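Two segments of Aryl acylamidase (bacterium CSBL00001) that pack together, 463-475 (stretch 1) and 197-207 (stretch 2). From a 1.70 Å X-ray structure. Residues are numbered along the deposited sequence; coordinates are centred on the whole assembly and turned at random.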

ATOM      1  N   ASP A 463      -9.116  -1.220 -16.340  1.00  9.17           N
ATOM      2  CA  ASP A 463     -10.072  -0.150 -16.644  1.00 10.18           C
ATOM      3  C   ASP A 463     -10.760   0.236 -15.339  1.00  9.88           C
ATOM      4  O   ASP A 463     -10.702  -0.502 -14.346  1.00  9.44           O
ATOM      5  CB  ASP A 463     -11.110  -0.701 -17.628  1.00 10.69           C
ATOM      6  CG  ASP A 463     -11.974   0.358 -18.269  1.00 12.60           C
ATOM      7  OD1 ASP A 463     -11.724   1.572 -18.140  1.00 11.55           O
ATOM      8  OD2 ASP A 463     -12.922  -0.066 -18.972  1.00 16.39           O
ATOM      9  N   ARG A 464     -11.401   1.401 -15.335  1.00  9.49           N
ATOM     10  CA  ARG A 464     -12.192   1.758 -14.143  1.00  9.68           C
ATOM     11  C   ARG A 464     -13.104   0.615 -13.737  1.00  9.98           C
ATOM     12  O   ARG A 464     -13.810   0.044 -14.556  1.00 10.05           O
ATOM     13  CB  ARG A 464     -13.004   3.055 -14.404  1.00  9.66           C
ATOM     14  CG  ARG A 464     -12.111   4.328 -14.535  1.00 12.85           C
ATOM     15  CD  ARG A 464     -11.613   4.918 -13.166  1.00 12.48           C
ATOM     16  NE  ARG A 464     -12.736   5.360 -12.375  1.00 18.93           N
ATOM     17  CZ  ARG A 464     -12.941   6.566 -11.849  1.00 14.08           C
ATOM     18  NH1 ARG A 464     -12.065   7.596 -11.867  1.00 12.62           N
ATOM     19  NH2 ARG A 464     -14.050   6.709 -11.200  1.00 12.11           N
ATOM     20  N   GLN A 465     -13.086   0.294 -12.433  1.00  8.65           N
ATOM     21  CA  GLN A 465     -13.936  -0.752 -11.828  1.00  7.20           C
ATOM     22  C   GLN A 465     -13.633  -2.178 -12.285  1.00 10.64           C
ATOM     23  O   GLN A 465     -14.388  -3.105 -11.960  1.00 12.29           O
ATOM     24  CB  GLN A 465     -15.432  -0.402 -11.936  1.00  8.43           C
ATOM     25  CG  GLN A 465     -15.809   0.632 -10.843  1.00  9.64           C
ATOM     26  CD  GLN A 465     -17.112   1.327 -11.160  1.00 10.86           C
ATOM     27  OE1 GLN A 465     -18.188   0.813 -10.882  1.00  9.81           O
ATOM     28  NE2 GLN A 465     -17.025   2.482 -11.789  1.00 10.94           N
ATOM     29  N   ALA A 466     -12.509  -2.369 -12.983  1.00 10.33           N
ATOM     30  CA  ALA A 466     -12.150  -3.709 -13.435  1.00 11.93           C
ATOM     31  C   ALA A 466     -11.190  -4.400 -12.463  1.00  9.46           C
ATOM     32  O   ALA A 466     -10.183  -5.004 -12.852  1.00 10.75           O
ATOM     33  CB  ALA A 466     -11.554  -3.662 -14.883  1.00  9.22           C
ATOM     34  N   ASP A 467     -11.516  -4.344 -11.178  1.00  9.74           N
ATOM     35  CA  ASP A 467     -10.704  -5.012 -10.171  1.00  9.24           C
ATOM     36  C   ASP A 467     -10.515  -6.493 -10.469  1.00 10.75           C
ATOM     37  O   ASP A 467      -9.426  -7.035 -10.258  1.00 10.31           O
ATOM     38  CB  ASP A 467     -11.377  -4.912  -8.800  1.00  8.77           C
ATOM     39  CG  ASP A 467     -11.610  -3.477  -8.359  1.00 10.75           C
ATOM     40  OD1 ASP A 467     -12.454  -2.821  -8.996  1.00 10.07           O
ATOM     41  OD2 ASP A 467     -10.910  -3.022  -7.426  1.00 10.93           O
ATOM     42  N   LEU A 468     -11.561  -7.163 -10.946  1.00  9.40           N
ATOM     43  CA  LEU A 468     -11.421  -8.618 -11.144  1.00 12.14           C
ATOM     44  C   LEU A 468     -10.447  -8.895 -12.314  1.00 10.87           C
ATOM     45  O   LEU A 468      -9.735  -9.882 -12.287  1.00 11.44           O
ATOM     46  CB  LEU A 468     -12.783  -9.272 -11.450  1.00 11.65           C
ATOM     47  CG  LEU A 468     -13.788  -9.208 -10.287  1.00 17.77           C
ATOM     48  CD1 LEU A 468     -15.014 -10.109 -10.506  1.00 19.69           C
ATOM     49  CD2 LEU A 468     -13.130  -9.573  -9.034  1.00 17.13           C
ATOM     50  N   ASP A 469     -10.388  -8.013 -13.312  1.00 10.46           N
ATOM     51  CA  ASP A 469      -9.429  -8.208 -14.420  1.00 12.58           C
ATOM     52  C   ASP A 469      -8.005  -8.130 -13.863  1.00 13.49           C
ATOM     53  O   ASP A 469      -7.097  -8.837 -14.318  1.00 11.88           O
ATOM     54  CB  ASP A 469      -9.575  -7.107 -15.485  1.00 12.59           C
ATOM     55  CG  ASP A 469     -10.776  -7.299 -16.414  1.00 17.98           C
ATOM     56  OD1 ASP A 469     -11.385  -8.394 -16.415  1.00 17.64           O
ATOM     57  OD2 ASP A 469     -11.087  -6.340 -17.175  1.00 15.17           O
ATOM     58  N   VAL A 470      -7.788  -7.228 -12.915  1.00 10.72           N
ATOM     59  CA  VAL A 470      -6.459  -7.075 -12.298  1.00 10.55           C
ATOM     60  C   VAL A 470      -6.127  -8.348 -11.518  1.00 11.02           C
ATOM     61  O   VAL A 470      -5.012  -8.860 -11.621  1.00 11.36           O
ATOM     62  CB  VAL A 470      -6.376  -5.853 -11.386  1.00 11.26           C
ATOM     63  CG1 VAL A 470      -4.989  -5.763 -10.690  1.00 10.47           C
ATOM     64  CG2 VAL A 470      -6.630  -4.574 -12.204  1.00 12.08           C
ATOM     65  N   ILE A 471      -7.077  -8.847 -10.735  1.00 10.70           N
ATOM     66  CA  ILE A 471      -6.864 -10.102 -10.000  1.00 10.13           C
ATOM     67  C   ILE A 471      -6.551 -11.228 -11.017  1.00 12.33           C
ATOM     68  O   ILE A 471      -5.626 -11.994 -10.821  1.00 10.39           O
ATOM     69  CB  ILE A 471      -8.097 -10.503  -9.171  1.00 10.94           C
ATOM     70  CG1 ILE A 471      -8.320  -9.528  -7.993  1.00  8.80           C
ATOM     71  CG2 ILE A 471      -7.961 -11.919  -8.651  1.00 10.48           C
ATOM     72  CD1 ILE A 471      -7.245  -9.606  -6.885  1.00 12.15           C
ATOM     73  N   ALA A 472      -7.338 -11.330 -12.084  1.00 11.15           N
ATOM     74  CA  ALA A 472      -7.169 -12.447 -13.038  1.00 13.36           C
ATOM     75  C   ALA A 472      -5.759 -12.412 -13.646  1.00 13.50           C
ATOM     76  O   ALA A 472      -5.038 -13.440 -13.705  1.00 13.03           O
ATOM     77  CB  ALA A 472      -8.202 -12.368 -14.137  1.00 14.18           C
ATOM     78  N   ALA A 473      -5.349 -11.242 -14.108  1.00 11.28           N
ATOM     79  CA  ALA A 473      -4.004 -11.127 -14.701  1.00 10.73           C
ATOM     80  C   ALA A 473      -2.896 -11.399 -13.663  1.00 14.36           C
ATOM     81  O   ALA A 473      -1.846 -11.995 -13.982  1.00 12.32           O
ATOM     82  CB  ALA A 473      -3.836  -9.734 -15.302  1.00 11.40           C
ATOM     83  N   SER A 474      -3.098 -10.915 -12.435  1.00 10.90           N
ATOM     84  CA  SER A 474      -2.118 -11.096 -11.383  1.00 11.06           C
ATOM     85  C   SER A 474      -1.951 -12.582 -11.089  1.00 10.95           C
ATOM     86  O   SER A 474      -0.827 -13.054 -10.928  1.00 12.36           O
ATOM     87  CB  SER A 474      -2.577 -10.372 -10.087  1.00 11.60           C
ATOM     88  OG  SER A 474      -2.656  -8.966 -10.304  1.00 10.27           O
ATOM     89  N   ALA A 475      -3.068 -13.300 -10.952  1.00 10.19           N
ATOM     90  CA  ALA A 475      -2.983 -14.723 -10.599  1.00 11.46           C
ATOM     91  C   ALA A 475      -2.375 -15.509 -11.764  1.00 14.42           C
ATOM     92  O   ALA A 475      -1.664 -16.469 -11.545  1.00 14.51           O
ATOM     93  CB  ALA A 475      -4.355 -15.298 -10.235  1.00 11.82           C
TER
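Stretch 2 197-207: TYGFQPSIGRV

Stretch 2 runs as a β-strand from Y198 to Q201 and then leaves regular structure, continuing through P202 to V207 as loop. It lies nearly antiparallel to the helix that begins at D467 in stretch 1: the N-to-C directions of strand and helix make an angle of 166°, and their axes come no closer than 10.3 Å. The register follows from this direction, with Y198 across from S474, F200 from I471, P202 from D467 and S203 from Q465. The backbones converge along the way, from 8.9 Å between the CA atoms of Y198 and S474 to 5.3 Å between those of S203 and Q465, so that side chains fill the gap at the strand end while the loop of stretch 2 comes close to the type II turn D463–A466. The surface buried between the two segments, both sides summed, is 528 Å².

The polar contacts centre on D467, in the first turn of the helix; D467 is buried, and its CA-to-CB bond points toward stretch 2. D467 OD2 accepts a nearly straight hydrogen bond from the backbone N of S203 (3.0 Å, 170°). D467 OD1 takes a short one from S203 OG (2.6 Å) and forms a salt bridge with R206, whose NE and NH2 each donate to D467 OD1 at 3.0 Å. The acid thus lies at the edge of the guanidinium, near its plane, and offsets the charge of a buried arginine. Within the loop, R206 N donates to S203 O at 3.0 Å. Water 1 extends the network, accepting from R206 NH2 (2.9 Å) and donating to Q465 OE1 (2.8 Å). A separate polar contact closes the far end: Y198 OH donates to S474 OG (2.8 Å), and S474 OG in turn donates to the helix carbonyl V470 O (2.7 Å).

Apolar packing occupies the space between these polar sites. The CA-to-CB bond of F200 points toward the helix; with chi1 in the t well, the ring places F200 CE1 3.5 Å from I471 CD1 and 3.7 Å from V470 CG1; both methyls approach the ring obliquely. D467 OD2 lies at the edge of the same ring, 3.8 Å from F200 CE2. I471 leaves its backbone sideways, yet its end comes nearer, and I471 CD1 also reaches to 3.9 Å from Y198 OH.

At the turn, I204 CG2 sits over one face of the R464 guanidinium, 3.4 Å from R464 NH2. Q201 points away from stretch 1, in keeping with the alternation of a strand whose Y198 and F200 face the helix.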

ATOM      1  N   THR A 197       6.389  -8.356  -2.599  1.00 11.69           N
ATOM      2  CA  THR A 197       5.036  -8.685  -2.175  1.00 12.80           C
ATOM      3  C   THR A 197       3.999  -8.135  -3.146  1.00 12.72           C
ATOM      4  O   THR A 197       4.314  -7.348  -4.042  1.00 10.12           O
ATOM      5  CB  THR A 197       4.781  -8.207  -0.750  1.00 11.70           C
ATOM      6  OG1 THR A 197       5.159  -6.830  -0.618  1.00 11.42           O
ATOM      7  CG2 THR A 197       5.626  -9.062   0.245  1.00 13.29           C
ATOM      8  N   TYR A 198       2.773  -8.636  -3.011  1.00 11.02           N
ATOM      9  CA  TYR A 198       1.696  -8.246  -3.915  1.00 11.82           C
ATOM     10  C   TYR A 198       0.875  -7.149  -3.262  1.00 11.15           C
ATOM     11  O   TYR A 198       0.350  -7.331  -2.156  1.00 11.37           O
ATOM     12  CB  TYR A 198       0.854  -9.473  -4.184  1.00 10.08           C
ATOM     13  CG  TYR A 198      -0.320  -9.223  -5.124  1.00 10.85           C
ATOM     14  CD1 TYR A 198      -0.106  -8.985  -6.489  1.00 10.15           C
ATOM     15  CD2 TYR A 198      -1.630  -9.230  -4.652  1.00 11.83           C
ATOM     16  CE1 TYR A 198      -1.170  -8.787  -7.350  1.00 10.34           C
ATOM     17  CE2 TYR A 198      -2.703  -9.013  -5.500  1.00 10.42           C
ATOM     18  CZ  TYR A 198      -2.469  -8.787  -6.843  1.00 12.29           C
ATOM     19  OH  TYR A 198      -3.523  -8.582  -7.673  1.00 11.36           O
ATOM     20  N   GLY A 199       0.757  -6.004  -3.926  1.00 11.05           N
ATOM     21  CA  GLY A 199       0.053  -4.876  -3.337  1.00 10.41           C
ATOM     22  C   GLY A 199      -1.142  -4.554  -4.203  1.00 11.39           C
ATOM     23  O   GLY A 199      -0.956  -4.198  -5.371  1.00 10.46           O
ATOM     24  N   PHE A 200      -2.355  -4.627  -3.638  1.00  9.75           N
ATOM     25  CA  PHE A 200      -3.575  -4.431  -4.431  1.00  8.87           C
ATOM     26  C   PHE A 200      -4.237  -3.086  -4.112  1.00  8.43           C
ATOM     27  O   PHE A 200      -4.709  -2.893  -2.974  1.00  9.24           O
ATOM     28  CB  PHE A 200      -4.611  -5.557  -4.191  1.00  9.95           C
ATOM     29  CG  PHE A 200      -5.724  -5.529  -5.205  1.00 10.92           C
ATOM     30  CD1 PHE A 200      -5.586  -6.220  -6.403  1.00 10.36           C
ATOM     31  CD2 PHE A 200      -6.864  -4.783  -4.993  1.00 10.65           C
ATOM     32  CE1 PHE A 200      -6.582  -6.182  -7.376  1.00 12.13           C
ATOM     33  CE2 PHE A 200      -7.874  -4.736  -5.952  1.00 11.98           C
ATOM     34  CZ  PHE A 200      -7.717  -5.424  -7.157  1.00 10.06           C
ATOM     35  N   GLN A 201      -4.276  -2.183  -5.101  1.00  8.05           N
ATOM     36  CA  GLN A 201      -4.896  -0.851  -4.966  1.00  9.81           C
ATOM     37  C   GLN A 201      -6.249  -0.883  -5.700  1.00  8.99           C
ATOM     38  O   GLN A 201      -6.296  -0.906  -6.939  1.00  9.33           O
ATOM     39  CB  GLN A 201      -3.960   0.246  -5.537  1.00 10.08           C
ATOM     40  CG  GLN A 201      -4.629   1.660  -5.632  1.00 10.05           C
ATOM     41  CD  GLN A 201      -4.907   2.012  -7.073  1.00  9.22           C
ATOM     42  OE1 GLN A 201      -3.982   2.023  -7.896  1.00 10.57           O
ATOM     43  NE2 GLN A 201      -6.169   2.270  -7.408  1.00  9.51           N
ATOM     44  N   PRO A 202      -7.346  -0.891  -4.946  1.00  8.40           N
ATOM     45  CA  PRO A 202      -8.657  -1.088  -5.584  1.00  7.16           C
ATOM     46  C   PRO A 202      -9.139   0.123  -6.367  1.00  8.20           C
ATOM     47  O   PRO A 202      -8.633   1.244  -6.184  1.00  9.47           O
ATOM     48  CB  PRO A 202      -9.630  -1.314  -4.373  1.00  9.87           C
ATOM     49  CG  PRO A 202      -8.790  -1.331  -3.156  1.00 14.28           C
ATOM     50  CD  PRO A 202      -7.445  -0.706  -3.487  1.00  9.75           C
ATOM     51  N   SER A 203     -10.157  -0.088  -7.208  1.00  7.81           N
ATOM     52  CA  SER A 203     -10.815   1.014  -7.901  1.00  8.75           C
ATOM     53  C   SER A 203     -11.300   2.040  -6.901  1.00  8.25           C
ATOM     54  O   SER A 203     -11.750   1.659  -5.820  1.00  9.36           O
ATOM     55  CB  SER A 203     -12.063   0.473  -8.636  1.00 10.02           C
ATOM     56  OG  SER A 203     -11.675  -0.434  -9.659  1.00  8.36           O
ATOM     57  N   ILE A 204     -11.349   3.322  -7.282  1.00  7.16           N
ATOM     58  CA  ILE A 204     -11.958   4.285  -6.368  1.00  7.84           C
ATOM     59  C   ILE A 204     -13.426   3.858  -6.086  1.00  9.07           C
ATOM     60  O   ILE A 204     -14.188   3.469  -6.983  1.00 10.40           O
ATOM     61  CB  ILE A 204     -11.814   5.765  -6.895  1.00  9.70           C
ATOM     62  CG1 ILE A 204     -12.402   6.760  -5.868  1.00 10.28           C
ATOM     63  CG2 ILE A 204     -12.544   5.941  -8.265  1.00 10.45           C
ATOM     64  CD1 ILE A 204     -11.615   6.812  -4.472  1.00 12.04           C
ATOM     65  N   GLY A 205     -13.814   3.951  -4.809  1.00  8.05           N
ATOM     66  CA  GLY A 205     -15.160   3.554  -4.384  1.00 10.49           C
ATOM     67  C   GLY A 205     -15.340   2.089  -4.066  1.00 11.04           C
ATOM     68  O   GLY A 205     -16.397   1.711  -3.562  1.00  9.68           O
ATOM     69  N   ARG A 206     -14.362   1.250  -4.388  1.00  8.88           N
ATOM     70  CA  ARG A 206     -14.470  -0.190  -4.152  1.00  8.55           C
ATOM     71  C   ARG A 206     -14.363  -0.521  -2.661  1.00 10.09           C
ATOM     72  O   ARG A 206     -15.159  -1.290  -2.138  1.00  9.62           O
ATOM     73  CB  ARG A 206     -13.356  -0.922  -4.946  1.00  9.30           C
ATOM     74  CG  ARG A 206     -13.409  -2.455  -4.828  1.00  9.77           C
ATOM     75  CD  ARG A 206     -14.680  -3.016  -5.490  1.00 10.59           C
ATOM     76  NE  ARG A 206     -14.597  -2.829  -6.931  1.00  9.32           N
ATOM     77  CZ  ARG A 206     -15.646  -2.667  -7.744  1.00  8.96           C
ATOM     78  NH1 ARG A 206     -16.890  -2.630  -7.291  1.00  9.08           N
ATOM     79  NH2 ARG A 206     -15.434  -2.551  -9.061  1.00  9.37           N
ATOM     80  N   VAL A 207     -13.375   0.051  -1.989  1.00  7.97           N
ATOM     81  CA  VAL A 207     -13.231  -0.080  -0.514  1.00  9.50           C
ATOM     82  C   VAL A 207     -13.512   1.291   0.105  1.00  8.61           C
ATOM     83  O   VAL A 207     -12.989   2.315  -0.354  1.00  9.90           O
ATOM     84  CB  VAL A 207     -11.769  -0.500  -0.177  1.00 10.51           C
ATOM     85  CG1 VAL A 207     -11.507  -0.562   1.362  1.00  9.07           C
ATOM     86  CG2 VAL A 207     -11.451  -1.833  -0.823  1.00  9.61           C
TER
HETATM   87  O   HOH W   1     -18.126  -1.831  -9.907  1.00 10.36           O